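Fructokinase (Xylella fastidiosa Temecula1, PDB 3LJS) is a PfkB-family carbohydrate kinase that probably catalyses the ATP-dependent phosphorylation of fructose. Local coordinates at residues B[59-64]-B[84-89]; B[13-18]-B[66-71]; B[160-165]-B[274-279]; B[6-11]-B[131-136]. All coordinates share one frame; numbering follows the deposited sequence.

Three of the four contacts reach the large mixed sheet. Contact 4 joins two of its inner strands and contact 3 continues from it, their centres 10 Å apart: I162 N lies 2.7 Å from L131 O, a probable backbone hydrogen bond. Contact 1 sits at the 82-85 end of the same sheet, its centre 22 Å from that of contact 4. Contact 2 leads from there to the small four-stranded sheet and shares helix 63-75 with contact 1, tied by a salt bridge between R84 NH2 and D66 OD1 (2.7 Å). Of the residues seen to bind ATP, which is absent from this chain, K195 lies about 7 Å from H134 of contact 4 and R170 about 9 Å from L14 of contact 2, side chain to side chain.

Contact 1 of 4, residues B[59-64]-B[84-89]; sequences LGSDMF and RTSTAK
R84 grips the carbonyl oxygen of G60 side-on with two nitrogens, NE donating to G60 O at 3.2 Å and R84 NH2 to the same G60 O at 3.1 Å. The oxygen lies in the guanidinium plane, yet the two donors approach its carbonyl differently: NH2 stands in the carbonyl plane, NE 55° above it. The arginine chain bends at both chi2 (-65°) and chi3 (-74°) to fold back over the neighbouring strand, and on the way R84 NE passes 3.7 Å from L59 CB. Beside this clamp the backbones pair in parallel, with T85 N donating to L59 O at 3.1 Å and S61 N to T85 O at 2.7 Å. The pairing belongs to a beta-alpha-beta unit: strand 53-60 runs through helix 63-75 into strand 82-85, an edge strand of the large sheet within this chain. S61 is the centre of an inverse gamma turn where the first strand gives way to the helix. Past the bridges, water takes over. One molecule joins S61 OG to S86 OG, and another lies within bonding distance of D62 OD2 (2.8 Å) and A88 O (2.7 Å), with more acceptors around it than it has protons.

A second shell holds these groups in place. D66, in the first turn of the helix, forms a salt bridge to R84 NH2, so its carboxylate probably steadies the arginine's charge. D62 is the N-cap of that helix; its OD1 accepts from G65 N and is also hydrogen-bonded to T90 OG1. Farther out, the F64 ring meets F94 of the second subunit edge-to-face.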
loop_
_atom_site.group_PDB
_atom_site.type_symbol
_atom_site.label_atom_id
_atom_site.label_comp_id
_atom_site.label_asym_id
_atom_site.label_seq_id
_atom_site.Cartn_x
_atom_site.Cartn_y
_atom_site.Cartn_z
ATOM N N LEU B 59 2.921 -4.124 14.754
ATOM C CA LEU B 59 3.117 -4.601 13.390
ATOM C C LEU B 59 1.808 -5.231 12.920
ATOM O O LEU B 59 1.068 -5.804 13.720
ATOM C CB LEU B 59 4.218 -5.664 13.340
ATOM C CG LEU B 59 5.598 -5.303 13.889
ATOM C CD1 LEU B 59 6.573 -6.445 13.626
ATOM C CD2 LEU B 59 6.087 -4.030 13.237
ATOM N N GLY B 60 1.520 -5.130 11.628
ATOM C CA GLY B 60 0.295 -5.718 11.120
ATOM C C GLY B 60 0.388 -7.234 11.100
ATOM O O GLY B 60 1.485 -7.799 11.177
ATOM N N SER B 61 -0.764 -7.895 11.030
ATOM C CA SER B 61 -0.814 -9.353 10.962
ATOM C C SER B 61 -0.935 -9.694 9.488
ATOM O O SER B 61 -1.921 -10.290 9.048
ATOM C CB SER B 61 -2.028 -9.902 11.711
ATOM O OG SER B 61 -1.924 -9.638 13.097
ATOM N N ASP B 62 0.064 -9.273 8.727
ATOM C CA ASP B 62 0.108 -9.514 7.296
ATOM C C ASP B 62 1.515 -9.951 6.923
ATOM O O ASP B 62 2.397 -10.024 7.783
ATOM C CB ASP B 62 -0.281 -8.246 6.525
ATOM C CG ASP B 62 0.441 -7.001 7.028
ATOM O OD1 ASP B 62 1.685 -7.014 7.107
ATOM O OD2 ASP B 62 -0.239 -6.001 7.340
HETATM N N MSE B 63 1.718 -10.240 5.642
HETATM C CA MSE B 63 3.011 -10.692 5.141
HETATM C C MSE B 63 4.148 -9.728 5.461
HETATM O O MSE B 63 5.256 -10.152 5.788
HETATM C CB MSE B 63 2.939 -10.913 3.622
HETATM C CG MSE B 63 2.544 -9.672 2.820
HETATM SE SE MSE B 63 2.484 -9.960 0.886
HETATM C CE MSE B 63 0.710 -10.735 0.760
ATOM N N PHE B 64 3.877 -8.434 5.366
ATOM C CA PHE B 64 4.902 -7.439 5.641
ATOM C C PHE B 64 5.226 -7.361 7.123
ATOM O O PHE B 64 6.379 -7.158 7.506
ATOM C CB PHE B 64 4.464 -6.082 5.103
ATOM C CG PHE B 64 4.335 -6.052 3.610
ATOM C CD1 PHE B 64 5.410 -6.415 2.806
ATOM C CD2 PHE B 64 3.141 -5.676 3.006
ATOM C CE1 PHE B 64 5.303 -6.404 1.416
ATOM C CE2 PHE B 64 3.021 -5.660 1.618
ATOM C CZ PHE B 64 4.104 -6.025 0.820
ATOM N N ARG B 84 0.668 -7.154 17.741
ATOM C CA ARG B 84 0.152 -7.278 16.380
ATOM C C ARG B 84 -1.309 -6.868 16.237
ATOM O O ARG B 84 -2.059 -6.851 17.210
ATOM C CB ARG B 84 0.303 -8.730 15.902
ATOM C CG ARG B 84 1.683 -9.347 16.133
ATOM C CD ARG B 84 2.764 -8.644 15.319
ATOM N NE ARG B 84 2.706 -8.971 13.898
ATOM C CZ ARG B 84 3.277 -10.037 13.346
ATOM N NH1 ARG B 84 3.958 -10.895 14.094
ATOM N NH2 ARG B 84 3.172 -10.246 12.041
ATOM N N THR B 85 -1.705 -6.541 15.011
ATOM C CA THR B 85 -3.083 -6.168 14.733
ATOM C C THR B 85 -3.492 -6.516 13.304
ATOM O O THR B 85 -2.675 -6.469 12.383
ATOM C CB THR B 85 -3.325 -4.671 14.950
ATOM O OG1 THR B 85 -4.705 -4.380 14.687
ATOM C CG2 THR B 85 -2.451 -3.844 14.023
ATOM N N SER B 86 -4.764 -6.867 13.135
ATOM C CA SER B 86 -5.317 -7.209 11.829
ATOM C C SER B 86 -6.257 -6.093 11.401
ATOM O O SER B 86 -6.865 -6.159 10.335
ATOM C CB SER B 86 -6.100 -8.524 11.908
ATOM O OG SER B 86 -5.258 -9.602 12.282
ATOM N N THR B 87 -6.369 -5.071 12.242
ATOM C CA THR B 87 -7.250 -3.935 11.983
ATOM C C THR B 87 -6.748 -3.046 10.852
ATOM O O THR B 87 -7.536 -2.411 10.152
ATOM C CB THR B 87 -7.423 -3.083 13.258
ATOM O OG1 THR B 87 -8.049 -3.876 14.274
ATOM C CG2 THR B 87 -8.286 -1.858 12.983
ATOM N N ALA B 88 -5.433 -2.995 10.682
ATOM C CA ALA B 88 -4.838 -2.187 9.631
ATOM C C ALA B 88 -3.594 -2.878 9.098
ATOM O O ALA B 88 -3.015 -3.751 9.754
ATOM C CB ALA B 88 -4.491 -0.795 10.160
ATOM N N LYS B 89 -3.190 -2.481 7.899
ATOM C CA LYS B 89 -2.025 -3.060 7.252
ATOM C C LYS B 89 -0.736 -2.376 7.682
ATOM O O LYS B 89 -0.746 -1.258 8.211
ATOM C CB LYS B 89 -2.157 -2.930 5.733
ATOM C CG LYS B 89 -3.405 -3.571 5.139
ATOM C CD LYS B 89 -3.330 -5.080 5.217
ATOM C CE LYS B 89 -4.506 -5.735 4.513
ATOM N NZ LYS B 89 -4.436 -7.216 4.645
HETATM O O HOH W 1 -3.873 -10.031 14.891
HETATM O O HOH W 2 -2.388 -6.341 9.122
#

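Contact 2 of 4, residues B[13-18]-B[66-71]; sequences ALIDML and DFLFDS
L68 points from helix 63-75 toward A13 and the start of strand 14-19, and meets A13, L14 and I15 in turn. From CB, which leaves the helix toward the strand, the chain puts CG anti to the carbonyl carbon (chi1 -68°), 3.9 Å from I15 CD1. There it forks. L68 CD1 goes to A13, just ahead of the strand, 3.7 Å from A13 O and 4.1 Å from A13 CB. L68 CD2 instead comes 3.6 Å from L14 O and also touches I15 CD1 (3.8 Å).

That isoleucine methyl is shared: I15 CD1 also lies at the edge of the F67 ring, near its plane and 3.5 Å from F67 CD2. The ring is backed from within its own helix by S71 OG, which sits over the centre of one face while donating to F67 O at 2.7 Å. S71 N bonds the same oxygen from the opposite face of its plane.

Strand 14-18 and helix 66-71 run at 104° to each other, and L68 touches both sheets, packing also on L59 of strand 53-60 and on A35 of strand 30-36. No hydrogen bond spans the contact. Its branched methyls meet other methyls, a ring edge and the flanks of backbone carbonyls, which implies that helix and small sheet are held here by close nonpolar fit and not by directional bonds.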
loop_
_atom_site.group_PDB
_atom_site.type_symbol
_atom_site.label_atom_id
_atom_site.label_comp_id
_atom_site.label_asym_id
_atom_site.label_seq_id
_atom_site.Cartn_x
_atom_site.Cartn_y
_atom_site.Cartn_z
ATOM N N ALA B 13 7.674 0.753 12.358
ATOM C CA ALA B 13 8.521 -0.151 11.610
ATOM C C ALA B 13 7.613 -0.313 10.391
ATOM O O ALA B 13 6.416 -0.571 10.538
ATOM C CB ALA B 13 8.685 -1.482 12.343
ATOM N N LEU B 14 8.152 -0.121 9.198
ATOM C CA LEU B 14 7.339 -0.243 7.996
ATOM C C LEU B 14 8.173 -0.758 6.845
ATOM O O LEU B 14 9.371 -0.992 7.000
ATOM C CB LEU B 14 6.728 1.116 7.635
ATOM C CG LEU B 14 7.659 2.335 7.655
ATOM C CD1 LEU B 14 8.686 2.253 6.534
ATOM C CD2 LEU B 14 6.818 3.597 7.500
ATOM N N ILE B 15 7.535 -0.929 5.689
ATOM C CA ILE B 15 8.221 -1.423 4.504
ATOM C C ILE B 15 8.553 -0.299 3.538
ATOM O O ILE B 15 7.677 0.480 3.156
ATOM C CB ILE B 15 7.355 -2.457 3.742
ATOM C CG1 ILE B 15 7.041 -3.651 4.645
ATOM C CG2 ILE B 15 8.067 -2.910 2.479
ATOM C CD1 ILE B 15 8.255 -4.422 5.102
ATOM N N ASP B 16 9.826 -0.197 3.166
ATOM C CA ASP B 16 10.242 0.797 2.187
ATOM C C ASP B 16 10.217 0.022 0.873
ATOM O O ASP B 16 10.929 -0.977 0.734
ATOM C CB ASP B 16 11.673 1.297 2.438
ATOM C CG ASP B 16 11.789 2.193 3.664
ATOM O OD1 ASP B 16 10.906 3.048 3.875
ATOM O OD2 ASP B 16 12.783 2.056 4.407
HETATM N N MSE B 17 9.384 0.457 -0.070
HETATM C CA MSE B 17 9.287 -0.197 -1.374
HETATM C C MSE B 17 10.070 0.646 -2.375
HETATM O O MSE B 17 9.611 1.704 -2.807
HETATM C CB MSE B 17 7.823 -0.313 -1.806
HETATM C CG MSE B 17 7.023 -1.336 -1.024
HETATM SE SE MSE B 17 7.521 -3.164 -1.442
HETATM C CE MSE B 17 6.326 -3.447 -2.920
ATOM N N LEU B 18 11.256 0.159 -2.731
ATOM C CA LEU B 18 12.165 0.856 -3.634
ATOM C C LEU B 18 11.897 0.627 -5.114
ATOM O O LEU B 18 12.152 -0.453 -5.642
ATOM C CB LEU B 18 13.608 0.452 -3.305
ATOM C CG LEU B 18 14.284 1.062 -2.069
ATOM C CD1 LEU B 18 13.326 1.164 -0.904
ATOM C CD2 LEU B 18 15.498 0.217 -1.703
ATOM N N ASP B 66 5.021 -9.841 9.182
ATOM C CA ASP B 66 5.805 -11.037 9.469
ATOM C C ASP B 66 7.249 -10.805 9.044
ATOM O O ASP B 66 8.182 -11.245 9.717
ATOM C CB ASP B 66 5.253 -12.257 8.721
ATOM C CG ASP B 66 3.852 -12.637 9.166
ATOM O OD1 ASP B 66 3.484 -12.328 10.321
ATOM O OD2 ASP B 66 3.124 -13.262 8.361
ATOM N N PHE B 67 7.425 -10.115 7.919
ATOM C CA PHE B 67 8.757 -9.818 7.402
ATOM C C PHE B 67 9.537 -8.948 8.375
ATOM O O PHE B 67 10.723 -9.179 8.626
ATOM C CB PHE B 67 8.660 -9.091 6.063
ATOM C CG PHE B 67 9.982 -8.599 5.546
ATOM C CD1 PHE B 67 10.963 -9.496 5.135
ATOM C CD2 PHE B 67 10.240 -7.235 5.452
ATOM C CE1 PHE B 67 12.182 -9.041 4.634
ATOM C CE2 PHE B 67 11.452 -6.769 4.953
ATOM C CZ PHE B 67 12.425 -7.672 4.542
ATOM N N LEU B 68 8.871 -7.933 8.909
ATOM C CA LEU B 68 9.507 -7.031 9.862
ATOM C C LEU B 68 9.830 -7.765 11.163
ATOM O O LEU B 68 10.911 -7.603 11.722
ATOM C CB LEU B 68 8.590 -5.837 10.132
ATOM C CG LEU B 68 8.418 -4.901 8.928
ATOM C CD1 LEU B 68 7.360 -3.854 9.223
ATOM C CD2 LEU B 68 9.750 -4.237 8.606
ATOM N N PHE B 69 8.896 -8.581 11.638
ATOM C CA PHE B 69 9.113 -9.329 12.869
ATOM C C PHE B 69 10.336 -10.235 12.753
ATOM O O PHE B 69 11.192 -10.256 13.643
ATOM C CB PHE B 69 7.893 -10.187 13.202
ATOM C CG PHE B 69 7.992 -10.877 14.534
ATOM C CD1 PHE B 69 7.482 -10.279 15.680
ATOM C CD2 PHE B 69 8.620 -12.112 14.646
ATOM C CE1 PHE B 69 7.596 -10.900 16.926
ATOM C CE2 PHE B 69 8.740 -12.745 15.891
ATOM C CZ PHE B 69 8.227 -12.137 17.030
ATOM N N ASP B 70 10.408 -10.995 11.661
ATOM C CA ASP B 70 11.526 -11.906 11.438
ATOM C C ASP B 70 12.833 -11.152 11.236
ATOM O O ASP B 70 13.886 -11.604 11.689
ATOM C CB ASP B 70 11.262 -12.808 10.225
ATOM C CG ASP B 70 10.058 -13.713 10.420
ATOM O OD1 ASP B 70 9.837 -14.184 11.556
ATOM O OD2 ASP B 70 9.338 -13.967 9.431
ATOM N N SER B 71 12.770 -10.012 10.552
ATOM C CA SER B 71 13.964 -9.201 10.323
ATOM C C SER B 71 14.538 -8.756 11.668
ATOM O O SER B 71 15.756 -8.761 11.860
ATOM C CB SER B 71 13.631 -7.971 9.470
ATOM O OG SER B 71 13.232 -8.351 8.160
#

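Contact 3 of 4, residues B[160-165]-B[274-279]; sequences GAIVSF and QQFDDA
I162 has CG1 anti to its carbonyl carbon (chi1 -69°) and CD1 extended beyond it (chi2 167°), which carries the CD1 methyl to the ring of F276. F276 likewise has CG anti to its carbonyl carbon (chi1 -58°), and its ring meets the methyl. The methyl arrives at the ring edge, near its plane: I162 CD1 lies 3.6 Å from F276 CD2 and 3.9 Å from F276 CE2, and the two side chains cross at about a right angle. Farther back on the isoleucine, I162 CG1 rests on A279, 3.8 Å from its CA and 4.0 Å from its CB.

The contact joins the start of strand 162-166, an inner parallel strand of the large sheet in this ribokinase-clan kinase, to the connection between helices 262-275 and 281-286. V163, next along the strand, packs instead on helix 143-158, so the sheet is sandwiched between helices here. G160 closes helix 143-158 in a Schellman motif with positive phi, and its carbonyl turns to the connection: G160 O is 3.3 Å from A279 CB. A water ties the two backbones together, donating to G160 O at 2.7 Å and accepting from A279 N at 2.8 Å.

Farther out, F276 also meets other aromatics. F285 meets its ring edge-to-face, and F272 comes against it with planes at a small angle. L282 of helix 281-286 touches both I162 and F276, while F276 O accepts a hydrogen bond from K5 NZ.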
loop_
_atom_site.group_PDB
_atom_site.type_symbol
_atom_site.label_atom_id
_atom_site.label_comp_id
_atom_site.label_asym_id
_atom_site.label_seq_id
_atom_site.Cartn_x
_atom_site.Cartn_y
_atom_site.Cartn_z
ATOM N N GLY B 160 13.721 5.668 35.184
ATOM C CA GLY B 160 15.171 5.767 35.184
ATOM C C GLY B 160 15.851 5.593 33.842
ATOM O O GLY B 160 17.016 5.201 33.773
ATOM N N ALA B 161 15.133 5.881 32.766
ATOM C CA ALA B 161 15.724 5.755 31.446
ATOM C C ALA B 161 15.890 7.128 30.818
ATOM O O ALA B 161 15.084 8.037 31.051
ATOM C CB ALA B 161 14.860 4.873 30.553
ATOM N N ILE B 162 16.958 7.266 30.038
ATOM C CA ILE B 162 17.263 8.495 29.327
ATOM C C ILE B 162 16.309 8.546 28.144
ATOM O O ILE B 162 16.134 7.548 27.447
ATOM C CB ILE B 162 18.707 8.462 28.779
ATOM C CG1 ILE B 162 19.704 8.525 29.939
ATOM C CG2 ILE B 162 18.919 9.602 27.793
ATOM C CD1 ILE B 162 21.121 8.183 29.530
ATOM N N VAL B 163 15.690 9.695 27.913
ATOM C CA VAL B 163 14.767 9.822 26.792
ATOM C C VAL B 163 15.450 10.520 25.623
ATOM O O VAL B 163 15.905 11.658 25.744
ATOM C CB VAL B 163 13.509 10.612 27.192
ATOM C CG1 VAL B 163 12.589 10.772 25.987
ATOM C CG2 VAL B 163 12.786 9.882 28.321
ATOM N N SER B 164 15.525 9.819 24.499
ATOM C CA SER B 164 16.146 10.336 23.289
ATOM C C SER B 164 15.054 10.620 22.266
ATOM O O SER B 164 14.168 9.797 22.054
ATOM C CB SER B 164 17.121 9.298 22.731
ATOM O OG SER B 164 17.604 9.676 21.457
ATOM N N PHE B 165 15.131 11.780 21.624
ATOM C CA PHE B 165 14.137 12.170 20.635
ATOM C C PHE B 165 14.805 12.718 19.370
ATOM O O PHE B 165 15.457 13.759 19.400
ATOM C CB PHE B 165 13.192 13.214 21.260
ATOM C CG PHE B 165 12.079 13.678 20.349
ATOM C CD1 PHE B 165 11.377 12.777 19.558
ATOM C CD2 PHE B 165 11.700 15.021 20.325
ATOM C CE1 PHE B 165 10.310 13.203 18.755
ATOM C CE2 PHE B 165 10.636 15.457 19.527
ATOM C CZ PHE B 165 9.941 14.548 18.743
ATOM N N GLN B 274 26.599 1.469 26.868
ATOM C CA GLN B 274 27.818 0.765 27.256
ATOM C C GLN B 274 28.572 1.507 28.366
ATOM O O GLN B 274 29.061 0.896 29.314
ATOM C CB GLN B 274 28.760 0.607 26.052
ATOM C CG GLN B 274 28.286 -0.347 24.956
ATOM C CD GLN B 274 28.215 -1.801 25.414
ATOM O OE1 GLN B 274 29.151 -2.319 26.023
ATOM N NE2 GLN B 274 27.105 -2.465 25.111
ATOM N N GLN B 275 28.646 2.828 28.247
ATOM C CA GLN B 275 29.390 3.648 29.198
ATOM C C GLN B 275 28.676 4.171 30.445
ATOM O O GLN B 275 29.321 4.389 31.470
ATOM C CB GLN B 275 30.019 4.829 28.451
ATOM C CG GLN B 275 30.866 4.407 27.259
ATOM C CD GLN B 275 31.520 5.581 26.566
ATOM O OE1 GLN B 275 30.865 6.581 26.263
ATOM N NE2 GLN B 275 32.819 5.466 26.304
ATOM N N PHE B 276 27.366 4.380 30.373
ATOM C CA PHE B 276 26.635 4.905 31.529
ATOM C C PHE B 276 26.175 3.828 32.511
ATOM O O PHE B 276 25.622 2.807 32.103
ATOM C CB PHE B 276 25.402 5.696 31.075
ATOM C CG PHE B 276 25.704 6.860 30.167
ATOM C CD1 PHE B 276 26.986 7.392 30.076
ATOM C CD2 PHE B 276 24.681 7.451 29.425
ATOM C CE1 PHE B 276 27.243 8.496 29.264
ATOM C CE2 PHE B 276 24.928 8.556 28.611
ATOM C CZ PHE B 276 26.209 9.080 28.530
ATOM N N ASP B 277 26.396 4.052 33.807
ATOM C CA ASP B 277 25.952 3.087 34.816
ATOM C C ASP B 277 24.450 3.252 34.959
ATOM O O ASP B 277 23.724 2.291 35.201
ATOM C CB ASP B 277 26.581 3.354 36.191
ATOM C CG ASP B 277 28.083 3.176 36.200
ATOM O OD1 ASP B 277 28.585 2.268 35.504
ATOM O OD2 ASP B 277 28.759 3.941 36.925
ATOM N N ASP B 278 23.996 4.492 34.818
ATOM C CA ASP B 278 22.585 4.817 34.938
ATOM C C ASP B 278 22.266 6.115 34.201
ATOM O O ASP B 278 23.148 6.747 33.613
ATOM C CB ASP B 278 22.191 4.956 36.414
ATOM C CG ASP B 278 23.121 5.888 37.188
ATOM O OD1 ASP B 278 23.581 6.905 36.621
ATOM O OD2 ASP B 278 23.378 5.610 38.380
ATOM N N ALA B 279 21.000 6.510 34.253
ATOM C CA ALA B 279 20.539 7.717 33.584
ATOM C C ALA B 279 21.248 8.973 34.069
ATOM O O ALA B 279 21.521 9.882 33.284
ATOM C CB ALA B 279 19.033 7.871 33.777
HETATM O O HOH W 3 19.064 4.901 35.515
#

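Contact 4 of 4, residues B[6-11]-B[131-136]; sequences TILCFG and LIFHAC
F133 is packed closely against two residues of the neighbouring strand, with L8 CG 3.6 Å from F133 CD1 and F10 CB 3.6 Å from F133 CZ. All three side chains point the same way, side by side. The F10 and F133 rings are nearly parallel, at 19°, but slid so far apart that they barely overlap, their centroids being 6.0 Å from each other; it is CB of F10 that makes the close touch. The backbones beneath are equally tight: L8 N donates to I132 O (2.8 Å), H134 N to L8 O (2.7 Å) and F10 N to H134 O.

At the T6 end the ladder stays closed, T6 O taking a good bond from L131 N and a weak one from I132 N. The loose end is past F10, where the strands part and a water fills in, donating to F10 O at 2.7 Å and accepting from C136 N at 2.8 Å.

I7, C9, I132 and H134 occupy the other face, under helices 38-49 and 262-275, whereas F10 and F133 meet helix 143-158. Parallel central strands covered by helices on both faces form a three-layer alpha/beta/alpha core, as in the ribokinase-like kinases.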
loop_
_atom_site.group_PDB
_atom_site.type_symbol
_atom_site.label_atom_id
_atom_site.label_comp_id
_atom_site.label_asym_id
_atom_site.label_seq_id
_atom_site.Cartn_x
_atom_site.Cartn_y
_atom_site.Cartn_z
ATOM N N THR B 6 19.205 -1.908 28.446
ATOM C CA THR B 6 18.449 -2.071 27.208
ATOM C C THR B 6 18.021 -0.750 26.596
ATOM O O THR B 6 17.598 0.165 27.302
ATOM C CB THR B 6 17.198 -2.949 27.440
ATOM O OG1 THR B 6 17.595 -4.204 28.002
ATOM C CG2 THR B 6 16.457 -3.200 26.121
ATOM N N ILE B 7 18.175 -0.651 25.281
ATOM C CA ILE B 7 17.768 0.531 24.544
ATOM C C ILE B 7 16.407 0.183 23.967
ATOM O O ILE B 7 16.254 -0.791 23.233
ATOM C CB ILE B 7 18.753 0.854 23.412
ATOM C CG1 ILE B 7 20.103 1.228 24.026
ATOM C CG2 ILE B 7 18.211 2.003 22.545
ATOM C CD1 ILE B 7 21.215 1.383 23.026
ATOM N N LEU B 8 15.414 0.972 24.334
ATOM C CA LEU B 8 14.056 0.750 23.888
ATOM C C LEU B 8 13.719 1.729 22.768
ATOM O O LEU B 8 13.685 2.939 22.977
ATOM C CB LEU B 8 13.143 0.904 25.107
ATOM C CG LEU B 8 11.641 1.122 25.064
ATOM C CD1 LEU B 8 11.052 0.588 23.794
ATOM C CD2 LEU B 8 11.033 0.465 26.307
ATOM N N CYS B 9 13.516 1.195 21.568
ATOM C CA CYS B 9 13.184 2.016 20.403
ATOM C C CYS B 9 11.695 1.892 20.150
ATOM O O CYS B 9 11.191 0.801 19.895
ATOM C CB CYS B 9 13.965 1.538 19.178
ATOM S SG CYS B 9 15.752 1.783 19.325
ATOM N N PHE B 10 10.991 3.015 20.206
ATOM C CA PHE B 10 9.548 2.994 20.033
ATOM C C PHE B 10 9.006 3.711 18.805
ATOM O O PHE B 10 9.497 4.766 18.419
ATOM C CB PHE B 10 8.881 3.596 21.274
ATOM C CG PHE B 10 7.397 3.766 21.131
ATOM C CD1 PHE B 10 6.540 2.691 21.335
ATOM C CD2 PHE B 10 6.858 4.989 20.737
ATOM C CE1 PHE B 10 5.163 2.832 21.147
ATOM C CE2 PHE B 10 5.485 5.139 20.546
ATOM C CZ PHE B 10 4.640 4.059 20.750
ATOM N N GLY B 11 7.969 3.142 18.204
ATOM C CA GLY B 11 7.372 3.803 17.065
ATOM C C GLY B 11 6.977 2.944 15.889
ATOM O O GLY B 11 6.389 1.873 16.032
ATOM N N LEU B 131 17.421 1.554 29.768
ATOM C CA LEU B 131 18.321 2.614 30.187
ATOM C C LEU B 131 18.069 3.803 29.257
ATOM O O LEU B 131 18.339 4.953 29.611
ATOM C CB LEU B 131 19.781 2.163 30.073
ATOM C CG LEU B 131 20.851 3.234 30.332
ATOM C CD1 LEU B 131 20.623 3.892 31.686
ATOM C CD2 LEU B 131 22.232 2.595 30.270
ATOM N N ILE B 132 17.537 3.510 28.072
ATOM C CA ILE B 132 17.235 4.533 27.064
ATOM C C ILE B 132 15.906 4.238 26.363
ATOM O O ILE B 132 15.578 3.080 26.103
ATOM C CB ILE B 132 18.345 4.590 25.981
ATOM C CG1 ILE B 132 19.698 4.866 26.643
ATOM C CG2 ILE B 132 18.034 5.689 24.951
ATOM C CD1 ILE B 132 20.865 4.880 25.671
ATOM N N PHE B 133 15.139 5.292 26.081
ATOM C CA PHE B 133 13.864 5.181 25.366
ATOM C C PHE B 133 14.017 6.138 24.185
ATOM O O PHE B 133 14.172 7.347 24.375
ATOM C CB PHE B 133 12.698 5.640 26.253
ATOM C CG PHE B 133 11.342 5.592 25.574
ATOM C CD1 PHE B 133 10.546 4.454 25.656
ATOM C CD2 PHE B 133 10.856 6.699 24.875
ATOM C CE1 PHE B 133 9.282 4.413 25.058
ATOM C CE2 PHE B 133 9.588 6.672 24.269
ATOM C CZ PHE B 133 8.802 5.528 24.363
ATOM N N HIS B 134 13.989 5.610 22.970
ATOM C CA HIS B 134 14.148 6.454 21.789
ATOM C C HIS B 134 12.890 6.516 20.941
ATOM O O HIS B 134 12.274 5.490 20.666
ATOM C CB HIS B 134 15.311 5.954 20.921
ATOM C CG HIS B 134 15.568 6.812 19.718
ATOM N ND1 HIS B 134 15.140 6.472 18.450
ATOM C CD2 HIS B 134 16.149 8.027 19.606
ATOM C CE1 HIS B 134 15.447 7.446 17.611
ATOM N NE2 HIS B 134 16.060 8.402 18.285
ATOM N N ALA B 135 12.520 7.725 20.523
ATOM C CA ALA B 135 11.330 7.923 19.696
ATOM C C ALA B 135 11.574 9.001 18.641
ATOM O O ALA B 135 12.548 9.747 18.722
ATOM C CB ALA B 135 10.141 8.312 20.571
ATOM N N CYS B 136 10.682 9.065 17.653
ATOM C CA CYS B 136 10.761 10.036 16.561
ATOM C C CYS B 136 9.382 10.680 16.398
ATOM O O CYS B 136 8.417 10.202 16.983
ATOM C CB CYS B 136 11.187 9.332 15.269
ATOM S SG CYS B 136 12.881 8.648 15.360
HETATM O O HOH W 4 8.671 7.174 17.498
#